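Local coordinates for protein phosphoribosylaminoimidazole carboxylase, ATPase subunit (Thermus thermophilus, PDB 3AW8) that probably carries out the ATP-dependent carboxylation of aminoimidazole ribonucleotide with bicarbonate, giving N5-carboxyaminoimidazole ribonucleotide in purine biosynthesis, at residues M302-G307 with G333-H338; P261-S266 with S277-H282. One frame throughout, in Å; residues are numbered along the deposited sequence.

Both contacts are largely buried, but contact 2 lies nearer the chain's centre (about 8 Å between centres, against 14 Å), while contact 1 has an exposed turn at Gly333. Contact 1 pairs two antiparallel strands of the large sheet in the C-terminal part of the chain, whereas contact 2 sets a loop of the ATP-grasp domain against the start of helix 278-287. Backbone hydrogen bonds dominate contact 1, while in contact 2 one glutamine side chain bonds to the loop backbone beside a small apolar cluster. Helix 278-287 leads on to strand 299-306. The contacts meet at Asn265 OD1, which probably accepts from Lys335 NZ (2.8 Å) and Asn304 ND2 (2.9 Å), tying contact 2's loop to one face of contact 1's sheet.

Contact 1 (M302-G307 with G333-H338); sequences MVNLIG and GRKVGH
The carbonyl oxygen of Arg334 is approached by two groups at the end of the first strand: Gly307 N donates to Arg334 O at 2.7 Å in an almost straight bond, and Ile306 CA adds a CA-H...O contact at 3.4 Å to that same Arg334 O. Gly307 just after the first strand and Gly333 in the turn before the second have positive phi, which glycine adopts easily. Further in, the pairing is antiparallel but interrupted by a classic beta bulge, in which Val336 and Gly337 both face Leu305. Val336 N donates to Leu305 O at 3.0 Å (169° at the hydrogen), while Leu305 N reaches Gly337 O from above its carbonyl plane. Gly337 has no side chain on the face where Leu305 lies, so the leucine packs along the backbone there. On the opposite face of the sheet, Ile306 and Lys335 lie side by side, Ile306 CD1 3.8 Å from Lys335 CG, so the aliphatic part of the lysine serves as an apolar partner. On the same face, Asn304 and His338 form a non-hydrogen-bonded pair with amide and ring planes 74° apart. With CG between the backbone N and the carbonyl carbon (chi1 77°), the His338 ring meets Met302 SD obliquely, 4.8 Å from the ring centroid. Tyr326 OH bonds His338 ND1, and His324 stacks on the ring. Strand 299-306 runs between strands 207-213 and 335-343, with Leu208 O taking Asn304 ND2; strand 321-325 flanks 335-343 on its far side, and its Leu323 touches Leu305 across the intervening strand.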
loop_
_atom_site.group_PDB
_atom_site.type_symbol
_atom_site.label_atom_id
_atom_site.label_comp_id
_atom_site.label_asym_id
_atom_site.label_seq_id
_atom_site.Cartn_x
_atom_site.Cartn_y
_atom_site.Cartn_z
ATOM N N MET A 302 1.749 -6.235 15.549
ATOM C CA MET A 302 2.455 -6.814 14.418
ATOM C C MET A 302 2.844 -8.242 14.785
ATOM O O MET A 302 3.642 -8.445 15.700
ATOM C CB MET A 302 3.706 -5.958 14.145
ATOM C CG MET A 302 4.382 -6.117 12.782
ATOM S SD MET A 302 5.244 -7.676 12.532
ATOM C CE MET A 302 6.417 -7.648 13.920
ATOM N N VAL A 303 2.280 -9.238 14.111
ATOM C CA VAL A 303 2.673 -10.606 14.435
ATOM C C VAL A 303 3.392 -11.241 13.246
ATOM O O VAL A 303 2.846 -11.339 12.150
ATOM C CB VAL A 303 1.451 -11.511 14.909
ATOM C CG1 VAL A 303 0.448 -10.682 15.681
ATOM C CG2 VAL A 303 0.777 -12.199 13.739
ATOM N N ASN A 304 4.639 -11.645 13.462
ATOM C CA ASN A 304 5.419 -12.272 12.407
ATOM C C ASN A 304 4.914 -13.659 12.069
ATOM O O ASN A 304 4.370 -14.362 12.921
ATOM C CB ASN A 304 6.892 -12.393 12.807
ATOM C CG ASN A 304 7.694 -11.151 12.481
ATOM O OD1 ASN A 304 7.273 -10.318 11.676
ATOM N ND2 ASN A 304 8.864 -11.028 13.093
ATOM N N LEU A 305 5.103 -14.036 10.810
ATOM C CA LEU A 305 4.732 -15.351 10.302
ATOM C C LEU A 305 6.067 -16.061 10.080
ATOM O O LEU A 305 6.768 -15.798 9.100
ATOM C CB LEU A 305 3.960 -15.213 8.986
ATOM C CG LEU A 305 2.422 -15.278 8.985
ATOM C CD1 LEU A 305 1.839 -15.123 10.383
ATOM C CD2 LEU A 305 1.890 -14.212 8.055
ATOM N N ILE A 306 6.428 -16.941 11.009
ATOM C CA ILE A 306 7.689 -17.670 10.943
ATOM C C ILE A 306 7.506 -19.127 10.529
ATOM O O ILE A 306 6.704 -19.847 11.109
ATOM C CB ILE A 306 8.413 -17.645 12.316
ATOM C CG1 ILE A 306 8.515 -16.207 12.835
ATOM C CG2 ILE A 306 9.802 -18.264 12.195
ATOM C CD1 ILE A 306 9.325 -15.290 11.944
ATOM N N GLY A 307 8.262 -19.539 9.519
ATOM C CA GLY A 307 8.236 -20.903 9.020
ATOM C C GLY A 307 6.925 -21.642 8.800
ATOM O O GLY A 307 6.920 -22.872 8.762
ATOM N N GLY A 333 11.910 -21.622 10.650
ATOM C CA GLY A 333 12.459 -20.373 11.155
ATOM C C GLY A 333 12.566 -19.210 10.179
ATOM O O GLY A 333 13.108 -18.155 10.525
ATOM N N ARG A 334 12.034 -19.381 8.972
ATOM C CA ARG A 334 12.106 -18.337 7.962
ATOM C C ARG A 334 10.966 -17.328 8.057
ATOM O O ARG A 334 9.822 -17.698 8.280
ATOM C CB ARG A 334 12.113 -18.977 6.570
ATOM C CG ARG A 334 12.408 -18.007 5.452
ATOM C CD ARG A 334 12.560 -18.697 4.111
ATOM N NE ARG A 334 13.298 -17.846 3.178
ATOM C CZ ARG A 334 13.361 -18.034 1.863
ATOM N NH1 ARG A 334 14.063 -17.197 1.109
ATOM N NH2 ARG A 334 12.713 -19.044 1.295
ATOM N N LYS A 335 11.279 -16.047 7.897
ATOM C CA LYS A 335 10.242 -15.020 7.927
ATOM C C LYS A 335 9.554 -15.080 6.571
ATOM O O LYS A 335 10.169 -14.786 5.541
ATOM C CB LYS A 335 10.853 -13.635 8.153
ATOM C CG LYS A 335 11.543 -13.518 9.490
ATOM C CD LYS A 335 11.914 -12.096 9.817
ATOM C CE LYS A 335 12.536 -12.032 11.196
ATOM N NZ LYS A 335 13.094 -10.687 11.495
ATOM N N VAL A 336 8.283 -15.477 6.571
ATOM C CA VAL A 336 7.535 -15.608 5.330
ATOM C C VAL A 336 6.388 -14.634 5.187
ATOM O O VAL A 336 5.692 -14.638 4.179
ATOM C CB VAL A 336 7.009 -17.047 5.153
ATOM C CG1 VAL A 336 8.157 -17.970 4.822
ATOM C CG2 VAL A 336 6.331 -17.516 6.419
ATOM N N GLY A 337 6.196 -13.791 6.193
ATOM C CA GLY A 337 5.140 -12.803 6.118
ATOM C C GLY A 337 4.887 -12.195 7.476
ATOM O O GLY A 337 5.657 -12.396 8.410
ATOM N N HIS A 338 3.823 -11.415 7.580
ATOM C CA HIS A 338 3.440 -10.840 8.848
ATOM C C HIS A 338 1.974 -10.395 8.759
ATOM O O HIS A 338 1.390 -10.351 7.674
ATOM C CB HIS A 338 4.365 -9.672 9.235
ATOM C CG HIS A 338 4.082 -8.394 8.510
ATOM N ND1 HIS A 338 4.708 -8.049 7.329
ATOM C CD2 HIS A 338 3.252 -7.368 8.809
ATOM C CE1 HIS A 338 4.277 -6.863 6.938
ATOM N NE2 HIS A 338 3.393 -6.429 7.818
#

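Contact 2 (P261-S266 with S277-H282); sequences PRVHNS and SQFENH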
loop_
_atom_site.group_PDB
_atom_site.type_symbol
_atom_site.label_atom_id
_atom_site.label_comp_id
_atom_site.label_asym_id
_atom_site.label_seq_id
_atom_site.Cartn_x
_atom_site.Cartn_y
_atom_site.Cartn_z
ATOM N N PRO A 261 20.813 -0.017 10.323
ATOM C CA PRO A 261 20.754 1.113 9.391
ATOM C C PRO A 261 19.741 0.877 8.279
ATOM O O PRO A 261 20.110 0.856 7.101
ATOM C CB PRO A 261 22.182 1.186 8.869
ATOM C CG PRO A 261 22.553 -0.260 8.780
ATOM C CD PRO A 261 22.010 -0.842 10.074
ATOM N N ARG A 262 18.468 0.730 8.648
ATOM C CA ARG A 262 17.440 0.451 7.659
ATOM C C ARG A 262 16.053 0.268 8.269
ATOM O O ARG A 262 15.882 0.252 9.494
ATOM C CB ARG A 262 17.789 -0.845 6.942
ATOM C CG ARG A 262 18.004 -1.991 7.936
ATOM C CD ARG A 262 18.142 -3.332 7.254
ATOM N NE ARG A 262 18.411 -4.407 8.208
ATOM C CZ ARG A 262 17.545 -4.859 9.120
ATOM N NH1 ARG A 262 16.327 -4.337 9.231
ATOM N NH2 ARG A 262 17.897 -5.856 9.917
ATOM N N VAL A 263 15.064 0.118 7.394
ATOM C CA VAL A 263 13.716 -0.130 7.837
ATOM C C VAL A 263 13.864 -1.397 8.657
ATOM O O VAL A 263 14.738 -2.224 8.384
ATOM C CB VAL A 263 12.776 -0.353 6.659
ATOM C CG1 VAL A 263 12.461 0.988 6.013
ATOM C CG2 VAL A 263 13.412 -1.321 5.652
ATOM N N HIS A 264 13.013 -1.547 9.663
ATOM C CA HIS A 264 13.121 -2.672 10.576
ATOM C C HIS A 264 11.817 -3.437 10.733
ATOM O O HIS A 264 10.736 -2.881 10.543
ATOM C CB HIS A 264 13.596 -2.129 11.926
ATOM C CG HIS A 264 14.100 -3.171 12.866
ATOM N ND1 HIS A 264 13.335 -3.681 13.891
ATOM C CD2 HIS A 264 15.304 -3.787 12.950
ATOM C CE1 HIS A 264 14.046 -4.564 14.568
ATOM N NE2 HIS A 264 15.243 -4.647 14.019
ATOM N N ASN A 265 11.949 -4.715 11.082
ATOM C CA ASN A 265 10.829 -5.625 11.279
ATOM C C ASN A 265 9.838 -5.101 12.315
ATOM O O ASN A 265 8.624 -5.260 12.165
ATOM C CB ASN A 265 11.369 -6.985 11.719
ATOM C CG ASN A 265 10.345 -8.104 11.596
ATOM O OD1 ASN A 265 10.704 -9.279 11.695
ATOM N ND2 ASN A 265 9.071 -7.754 11.382
ATOM N N SER A 266 10.356 -4.470 13.361
ATOM C CA SER A 266 9.507 -3.932 14.415
ATOM C C SER A 266 8.711 -2.718 13.942
ATOM O O SER A 266 8.052 -2.063 14.740
ATOM C CB SER A 266 10.357 -3.534 15.620
ATOM O OG SER A 266 11.096 -2.360 15.341
ATOM N N SER A 277 4.248 5.066 6.202
ATOM C CA SER A 277 4.998 3.862 6.511
ATOM C C SER A 277 6.483 4.177 6.591
ATOM O O SER A 277 6.975 5.175 6.035
ATOM C CB SER A 277 4.756 2.780 5.453
ATOM O OG SER A 277 5.592 2.965 4.325
ATOM N N GLN A 278 7.197 3.322 7.306
ATOM C CA GLN A 278 8.617 3.491 7.442
ATOM C C GLN A 278 9.230 3.357 6.035
ATOM O O GLN A 278 10.208 4.029 5.705
ATOM C CB GLN A 278 9.167 2.425 8.387
ATOM C CG GLN A 278 9.122 1.012 7.831
ATOM C CD GLN A 278 9.819 0.027 8.743
ATOM O OE1 GLN A 278 10.766 0.391 9.447
ATOM N NE2 GLN A 278 9.373 -1.223 8.732
ATOM N N PHE A 279 8.646 2.500 5.201
ATOM C CA PHE A 279 9.173 2.310 3.855
ATOM C C PHE A 279 9.024 3.576 3.024
ATOM O O PHE A 279 9.954 3.979 2.336
ATOM C CB PHE A 279 8.477 1.124 3.164
ATOM C CG PHE A 279 8.597 -0.159 3.924
ATOM C CD1 PHE A 279 9.824 -0.782 4.062
ATOM C CD2 PHE A 279 7.490 -0.714 4.560
ATOM C CE1 PHE A 279 9.954 -1.939 4.828
ATOM C CE2 PHE A 279 7.607 -1.872 5.331
ATOM C CZ PHE A 279 8.837 -2.482 5.466
ATOM N N GLU A 280 7.857 4.209 3.071
ATOM C CA GLU A 280 7.691 5.426 2.301
ATOM C C GLU A 280 8.620 6.523 2.838
ATOM O O GLU A 280 9.249 7.249 2.066
ATOM C CB GLU A 280 6.240 5.913 2.331
ATOM C CG GLU A 280 6.065 7.209 1.532
ATOM C CD GLU A 280 4.645 7.745 1.501
ATOM O OE1 GLU A 280 4.495 8.959 1.247
ATOM O OE2 GLU A 280 3.685 6.970 1.711
ATOM N N ASN A 281 8.718 6.638 4.160
ATOM C CA ASN A 281 9.576 7.657 4.755
ATOM C C ASN A 281 11.051 7.461 4.426
ATOM O O ASN A 281 11.777 8.437 4.193
ATOM C CB ASN A 281 9.378 7.703 6.272
ATOM C CG ASN A 281 8.631 8.948 6.718
ATOM O OD1 ASN A 281 8.108 9.009 7.831
ATOM N ND2 ASN A 281 8.586 9.952 5.851
ATOM N N HIS A 282 11.494 6.208 4.405
ATOM C CA HIS A 282 12.880 5.928 4.085
ATOM C C HIS A 282 13.130 6.464 2.691
ATOM O O HIS A 282 14.141 7.113 2.433
ATOM C CB HIS A 282 13.158 4.429 4.103
ATOM C CG HIS A 282 14.577 4.078 3.772
ATOM N ND1 HIS A 282 15.600 4.170 4.690
ATOM C CD2 HIS A 282 15.145 3.657 2.617
ATOM C CE1 HIS A 282 16.736 3.819 4.116
ATOM N NE2 HIS A 282 16.489 3.504 2.858
#
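Loop 261-266 passes the first turn of helix 278-287 with Val263 CA and Gln278 CA 6.3 Å apart, the nearest pair of CA atoms across the two segments. The motif, within the ATP-grasp domain, is a glutamine amide pairing with one residue's backbone much as a neighbouring strand would: Gln278 OE1 accepts from His264 N at 3.0 Å, and Gln278 NE2 donates to His264 O at 2.8 Å. The second bond is nearly straight (168°), with the oxygen in the amide plane, whereas His264 N comes from above the plane of the OE1 carbonyl. Glutamine suits the place because one flat group offers both donor and acceptor, and its chain, extended beyond CG (chi2 174°), spans the gap. The His264 side chain lies about 8 Å from the bound AMP, so the glutamine grips a loop close to the nucleotide site. An alanine here would probably leave His264 N and O without these mates and let the loop shift. Beside the amide, branched Val263 packs against the helix, its CG2 3.6 Å from Phe279 CE1 and its CG1 4.0 Å from His282 CB. Helix 9-18 packs on Phe279 through Met13 and Ala17, and Thr64 and Val242 bind the His282 ring nitrogens. Gln278 CG sits over the centre of the Phe279 ring, 3.9 Å above its plane.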